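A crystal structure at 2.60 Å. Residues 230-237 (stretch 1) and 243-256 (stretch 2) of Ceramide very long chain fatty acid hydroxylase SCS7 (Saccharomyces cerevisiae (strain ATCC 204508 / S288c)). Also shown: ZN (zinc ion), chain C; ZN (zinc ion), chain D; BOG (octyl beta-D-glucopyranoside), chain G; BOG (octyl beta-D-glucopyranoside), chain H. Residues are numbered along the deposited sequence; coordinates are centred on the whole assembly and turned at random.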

# COMPACT_ATOMS: atom_id res chain seq x y z
N GLU A 230 -7.75 -1.10 6.81
CA GLU A 230 -8.86 -0.20 7.12
C GLU A 230 -8.33 1.16 7.51
O GLU A 230 -8.77 2.18 6.98
CB GLU A 230 -9.73 -0.77 8.23
CG GLU A 230 -10.42 -2.06 7.83
CD GLU A 230 -11.22 -1.90 6.55
OE1 GLU A 230 -12.26 -1.24 6.56
OE2 GLU A 230 -10.78 -2.43 5.51
N CYS A 231 -7.36 1.17 8.42
CA CYS A 231 -6.69 2.41 8.75
C CYS A 231 -6.17 3.07 7.47
O CYS A 231 -6.50 4.23 7.17
CB CYS A 231 -5.54 2.18 9.73
SG CYS A 231 -4.72 3.70 10.26
N HIS A 232 -5.39 2.31 6.70
CA HIS A 232 -4.82 2.81 5.45
C HIS A 232 -5.86 3.44 4.55
O HIS A 232 -5.66 4.54 4.05
CB HIS A 232 -4.12 1.68 4.70
CG HIS A 232 -3.40 2.14 3.49
ND1 HIS A 232 -3.01 1.29 2.48
CD2 HIS A 232 -2.98 3.38 3.12
CE1 HIS A 232 -2.39 1.98 1.54
NE2 HIS A 232 -2.36 3.25 1.90
N PHE A 233 -6.99 2.76 4.38
CA PHE A 233 -8.09 3.31 3.61
C PHE A 233 -8.55 4.68 4.13
O PHE A 233 -8.62 5.64 3.37
CB PHE A 233 -9.29 2.36 3.59
CG PHE A 233 -10.37 2.78 2.63
CD1 PHE A 233 -10.29 2.45 1.28
CD2 PHE A 233 -11.45 3.54 3.07
CE1 PHE A 233 -11.28 2.85 0.39
CE2 PHE A 233 -12.45 3.95 2.17
CZ PHE A 233 -12.36 3.61 0.84
N PHE A 234 -8.83 4.76 5.42
CA PHE A 234 -9.52 5.94 5.93
C PHE A 234 -8.56 7.10 6.11
O PHE A 234 -8.98 8.25 6.24
CB PHE A 234 -10.28 5.60 7.21
CG PHE A 234 -11.47 4.71 6.97
CD1 PHE A 234 -12.53 5.14 6.19
CD2 PHE A 234 -11.51 3.42 7.49
CE1 PHE A 234 -13.62 4.32 5.94
CE2 PHE A 234 -12.60 2.59 7.25
CZ PHE A 234 -13.65 3.04 6.47
N LEU A 235 -7.27 6.81 6.06
CA LEU A 235 -6.27 7.86 5.98
C LEU A 235 -6.39 8.65 4.67
O LEU A 235 -6.15 9.85 4.65
CB LEU A 235 -4.86 7.27 6.11
CG LEU A 235 -4.42 6.76 7.47
CD1 LEU A 235 -2.94 6.43 7.40
CD2 LEU A 235 -4.69 7.80 8.55
N HIS A 236 -6.75 7.97 3.59
CA HIS A 236 -6.90 8.63 2.29
C HIS A 236 -8.28 9.23 2.08
O HIS A 236 -8.42 10.34 1.56
CB HIS A 236 -6.62 7.65 1.14
CG HIS A 236 -5.17 7.35 0.95
ND1 HIS A 236 -4.33 8.18 0.24
CD2 HIS A 236 -4.42 6.31 1.37
CE1 HIS A 236 -3.11 7.66 0.24
NE2 HIS A 236 -3.14 6.53 0.91
N HIS A 237 -9.31 8.49 2.49
CA HIS A 237 -10.67 8.81 2.09
C HIS A 237 -11.59 9.26 3.23
O HIS A 237 -12.78 8.94 3.24
CB HIS A 237 -11.27 7.59 1.38
CG HIS A 237 -10.61 7.29 0.07
ND1 HIS A 237 -9.84 6.17 -0.14
CD2 HIS A 237 -10.58 7.99 -1.09
CE1 HIS A 237 -9.39 6.17 -1.38
NE2 HIS A 237 -9.82 7.27 -1.98
N PHE A 243 -7.43 12.71 16.87
CA PHE A 243 -6.26 11.99 17.35
C PHE A 243 -5.55 11.23 16.21
O PHE A 243 -4.36 10.95 16.30
CB PHE A 243 -6.62 11.05 18.51
CG PHE A 243 -7.46 9.87 18.11
CD1 PHE A 243 -8.84 9.99 17.99
CD2 PHE A 243 -6.88 8.63 17.89
CE1 PHE A 243 -9.62 8.90 17.64
CE2 PHE A 243 -7.66 7.53 17.54
CZ PHE A 243 -9.03 7.67 17.41
N MET A 244 -6.28 10.91 15.15
CA MET A 244 -5.69 10.25 13.98
C MET A 244 -5.31 11.24 12.89
O MET A 244 -4.62 10.88 11.94
CB MET A 244 -6.65 9.20 13.40
CG MET A 244 -6.58 7.86 14.09
SD MET A 244 -7.85 6.72 13.50
CE MET A 244 -7.30 6.42 11.83
N ARG A 245 -5.75 12.47 13.05
CA ARG A 245 -5.63 13.50 12.02
C ARG A 245 -4.17 13.77 11.63
O ARG A 245 -3.88 14.11 10.48
CB ARG A 245 -6.31 14.78 12.51
CG ARG A 245 -6.79 15.70 11.42
CD ARG A 245 -7.89 16.63 11.93
NE ARG A 245 -9.11 15.92 12.32
CZ ARG A 245 -10.23 16.52 12.72
NH1 ARG A 245 -11.30 15.81 13.05
NH2 ARG A 245 -10.28 17.85 12.77
N LYS A 246 -3.26 13.60 12.58
CA LYS A 246 -1.84 13.83 12.34
C LYS A 246 -1.14 12.60 11.77
O LYS A 246 -0.06 12.70 11.19
CB LYS A 246 -1.14 14.28 13.63
CG LYS A 246 -1.06 15.79 13.75
CD LYS A 246 -1.11 16.27 15.20
CE LYS A 246 -2.08 17.45 15.31
NZ LYS A 246 -2.24 17.92 16.71
N LEU A 247 -1.76 11.44 11.95
CA LEU A 247 -1.27 10.23 11.31
C LEU A 247 -1.61 10.32 9.82
O LEU A 247 -0.87 9.84 8.95
CB LEU A 247 -1.89 8.99 11.96
CG LEU A 247 -1.43 7.61 11.48
CD1 LEU A 247 0.03 7.34 11.83
CD2 LEU A 247 -2.33 6.54 12.08
N LYS A 248 -2.74 10.96 9.53
CA LYS A 248 -3.16 11.22 8.17
C LYS A 248 -2.17 12.12 7.44
O LYS A 248 -1.83 11.87 6.28
CB LYS A 248 -4.55 11.86 8.14
CG LYS A 248 -5.01 12.21 6.74
CD LYS A 248 -6.47 12.62 6.68
CE LYS A 248 -6.88 12.82 5.22
NZ LYS A 248 -8.33 13.06 5.06
N LYS A 249 -1.70 13.16 8.12
CA LYS A 249 -0.73 14.06 7.51
C LYS A 249 0.56 13.30 7.23
O LYS A 249 1.18 13.48 6.19
CB LYS A 249 -0.46 15.27 8.41
CG LYS A 249 0.82 16.03 8.03
CD LYS A 249 0.94 17.38 8.72
CE LYS A 249 2.40 17.83 8.79
NZ LYS A 249 3.30 16.72 9.22
N TYR A 250 0.92 12.43 8.16
CA TYR A 250 2.17 11.67 8.07
C TYR A 250 2.17 10.72 6.87
O TYR A 250 3.12 10.69 6.09
CB TYR A 250 2.39 10.88 9.36
CG TYR A 250 3.70 10.15 9.43
CD1 TYR A 250 4.86 10.82 9.80
CD2 TYR A 250 3.78 8.80 9.14
CE1 TYR A 250 6.07 10.15 9.88
CE2 TYR A 250 4.98 8.12 9.21
CZ TYR A 250 6.12 8.80 9.58
OH TYR A 250 7.33 8.13 9.65
N HIS A 251 1.11 9.95 6.74
CA HIS A 251 1.04 8.99 5.66
C HIS A 251 0.90 9.66 4.30
O HIS A 251 1.51 9.24 3.31
CB HIS A 251 -0.12 8.02 5.87
CG HIS A 251 -0.30 7.08 4.72
ND1 HIS A 251 0.63 6.11 4.40
CD2 HIS A 251 -1.27 6.99 3.78
CE1 HIS A 251 0.23 5.45 3.34
NE2 HIS A 251 -0.92 5.97 2.94
N LEU A 252 0.09 10.71 4.24
CA LEU A 252 -0.10 11.45 3.00
C LEU A 252 1.21 12.07 2.52
O LEU A 252 1.41 12.24 1.32
CB LEU A 252 -1.16 12.53 3.19
CG LEU A 252 -2.55 12.24 2.60
CD1 LEU A 252 -2.96 10.81 2.80
CD2 LEU A 252 -3.57 13.16 3.23
N GLU A 253 2.10 12.41 3.45
CA GLU A 253 3.39 12.95 3.05
C GLU A 253 4.27 11.85 2.46
O GLU A 253 5.16 12.13 1.65
CB GLU A 253 4.10 13.62 4.23
CG GLU A 253 3.54 14.98 4.59
CD GLU A 253 4.32 15.65 5.69
OE1 GLU A 253 5.36 15.09 6.11
OE2 GLU A 253 3.90 16.73 6.14
N HIS A 254 4.01 10.61 2.85
CA HIS A 254 4.69 9.48 2.23
C HIS A 254 4.33 9.40 0.75
O HIS A 254 5.11 8.96 -0.09
CB HIS A 254 4.33 8.18 2.94
CG HIS A 254 4.72 6.96 2.17
ND1 HIS A 254 5.98 6.40 2.24
CD2 HIS A 254 4.02 6.19 1.30
CE1 HIS A 254 6.04 5.35 1.45
NE2 HIS A 254 4.86 5.20 0.86
N HIS A 255 3.12 9.85 0.44
CA HIS A 255 2.62 9.88 -0.92
C HIS A 255 3.07 11.14 -1.68
O HIS A 255 3.62 11.04 -2.78
CB HIS A 255 1.09 9.80 -0.90
CG HIS A 255 0.56 8.42 -0.68
ND1 HIS A 255 0.56 7.46 -1.67
CD2 HIS A 255 0.00 7.84 0.40
CE1 HIS A 255 0.04 6.34 -1.20
NE2 HIS A 255 -0.31 6.54 0.06
N TYR A 256 2.84 12.31 -1.11
CA TYR A 256 2.99 13.56 -1.85
C TYR A 256 4.21 14.39 -1.46
O TYR A 256 4.25 15.59 -1.73
CB TYR A 256 1.74 14.41 -1.69
CG TYR A 256 0.45 13.70 -2.01
CD1 TYR A 256 -0.02 13.62 -3.32
CD2 TYR A 256 -0.30 13.11 -1.00
CE1 TYR A 256 -1.21 12.97 -3.61
CE2 TYR A 256 -1.48 12.46 -1.28
CZ TYR A 256 -1.93 12.39 -2.58
OH TYR A 256 -3.11 11.74 -2.84
ZN ZN C . -1.54 5.18 0.96
ZN ZN D . 4.30 3.39 -0.15
C1 BOG G . -15.22 7.82 9.86
O1 BOG G . -14.13 6.96 9.66
C2 BOG G . -15.15 8.94 8.86
O2 BOG G . -13.98 9.68 9.10
C3 BOG G . -16.34 9.86 9.00
O3 BOG G . -16.36 10.76 7.91
C4 BOG G . -17.62 9.06 9.04
O4 BOG G . -18.68 9.91 9.42
C5 BOG G . -17.47 7.96 10.06
O5 BOG G . -16.42 7.11 9.67
C6 BOG G . -18.77 7.17 10.17
O6 BOG G . -19.42 7.15 8.92
C1' BOG G . -13.19 6.91 10.72
C2' BOG G . -12.49 5.57 10.67
C3' BOG G . -11.37 5.52 11.68
C4' BOG G . -11.14 4.09 12.12
C5' BOG G . -10.52 3.29 11.00
C6' BOG G . -9.35 2.51 11.54
C7' BOG G . -9.81 1.19 12.12
C8' BOG G . -8.59 0.39 12.53
C1 BOG H . -18.62 4.52 6.29
O1 BOG H . -18.49 4.43 7.69
C2 BOG H . -20.02 4.96 5.90
O2 BOG H . -20.97 4.05 6.40
C3 BOG H . -20.13 5.00 4.39
O3 BOG H . -21.35 5.59 4.00
C4 BOG H . -18.98 5.78 3.80
O4 BOG H . -18.99 5.63 2.39
C5 BOG H . -17.66 5.30 4.38
O5 BOG H . -17.69 5.44 5.78
C6 BOG H . -16.51 6.10 3.82
O6 BOG H . -15.90 5.39 2.77
C1' BOG H . -17.18 4.16 8.12
C2' BOG H . -17.15 2.90 8.96
C3' BOG H . -15.75 2.69 9.50
C4' BOG H . -15.56 1.26 9.96
C5' BOG H . -14.11 0.87 9.73
C6' BOG H . -13.62 -0.07 10.81
C7' BOG H . -13.83 -1.51 10.39
C8' BOG H . -13.03 -2.41 11.31

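The two helices cross nearly at right angles, with 85° between their N-to-C directions and a closest axial approach of 9.5 Å, and no hydrogen bond links them. Their contact rests instead on a shared zinc ion and a patch of apolar packing; the surface buried between the two stretches is 507 Å², summed over both sides.

Glu-230, at the start of stretch 1, lies out of reach of stretch 2. Cys-231 opens the contact. Its CA-to-CB bond points toward the second helix, and SG lies 4.1 Å from both Met-244 CE and Leu-247 CD2, distances that fit van der Waals packing.

His-232 begins sideways, but its t rotamer (chi1 -174°) brings the imidazole nearer, and NE2 binds the chain C zinc at 2.3 Å. The NE2 atoms of His-232 and His-251 are 3.2 Å apart, yet this is not a hydrogen bond: His-251 NE2 binds the same ion at 2.2 Å, so both nitrogens direct their lone pairs at the metal. The two rings meet obliquely, their planes at 86°.

Phe-233 and Phe-234 make no contact with stretch 2. Phe-234 instead meets detergent, its CD2 lying 3.6 Å from C5' of the chain G octyl glucoside and its CE2 3.4 Å from C5' of the one in chain H.

Leu-235 has the largest area covered by the other stretch, 126 Å². The closest CA pair in the register, 5.1 Å, joins it to Lys-248, so the backbones are tightly apposed here. CD1 comes to 3.6 Å from His-251 CB, and CD2 lies 4.4 Å from both Met-244 CE and Leu-247 CG and 4.1 Å from Lys-248 CB. Leu-235 O is 3.1 Å from Lys-248 CE, a contact with a carbon of the extended lysine chain.

His-236 points away at CA-to-CB, but chi1 of -75° (m) carries its ring back, and NE2 binds the chain C zinc at 2.1 Å. His-255 NE2 binds it at 2.0 Å; the two NE2 atoms are 3.0 Å apart because they share the ion. The His-236 edge faces the His-255 ring in an offset arrangement, with planes at 73° and centroids 4.4 Å apart. Leu-252 CD1 adds an off-centre CH-pi contact, 4.3 Å from the centroid of the His-236 ring and 29° off its normal.

Finally, the CA-to-CB bond of His-237 points away, and the residue makes no contact with stretch 2.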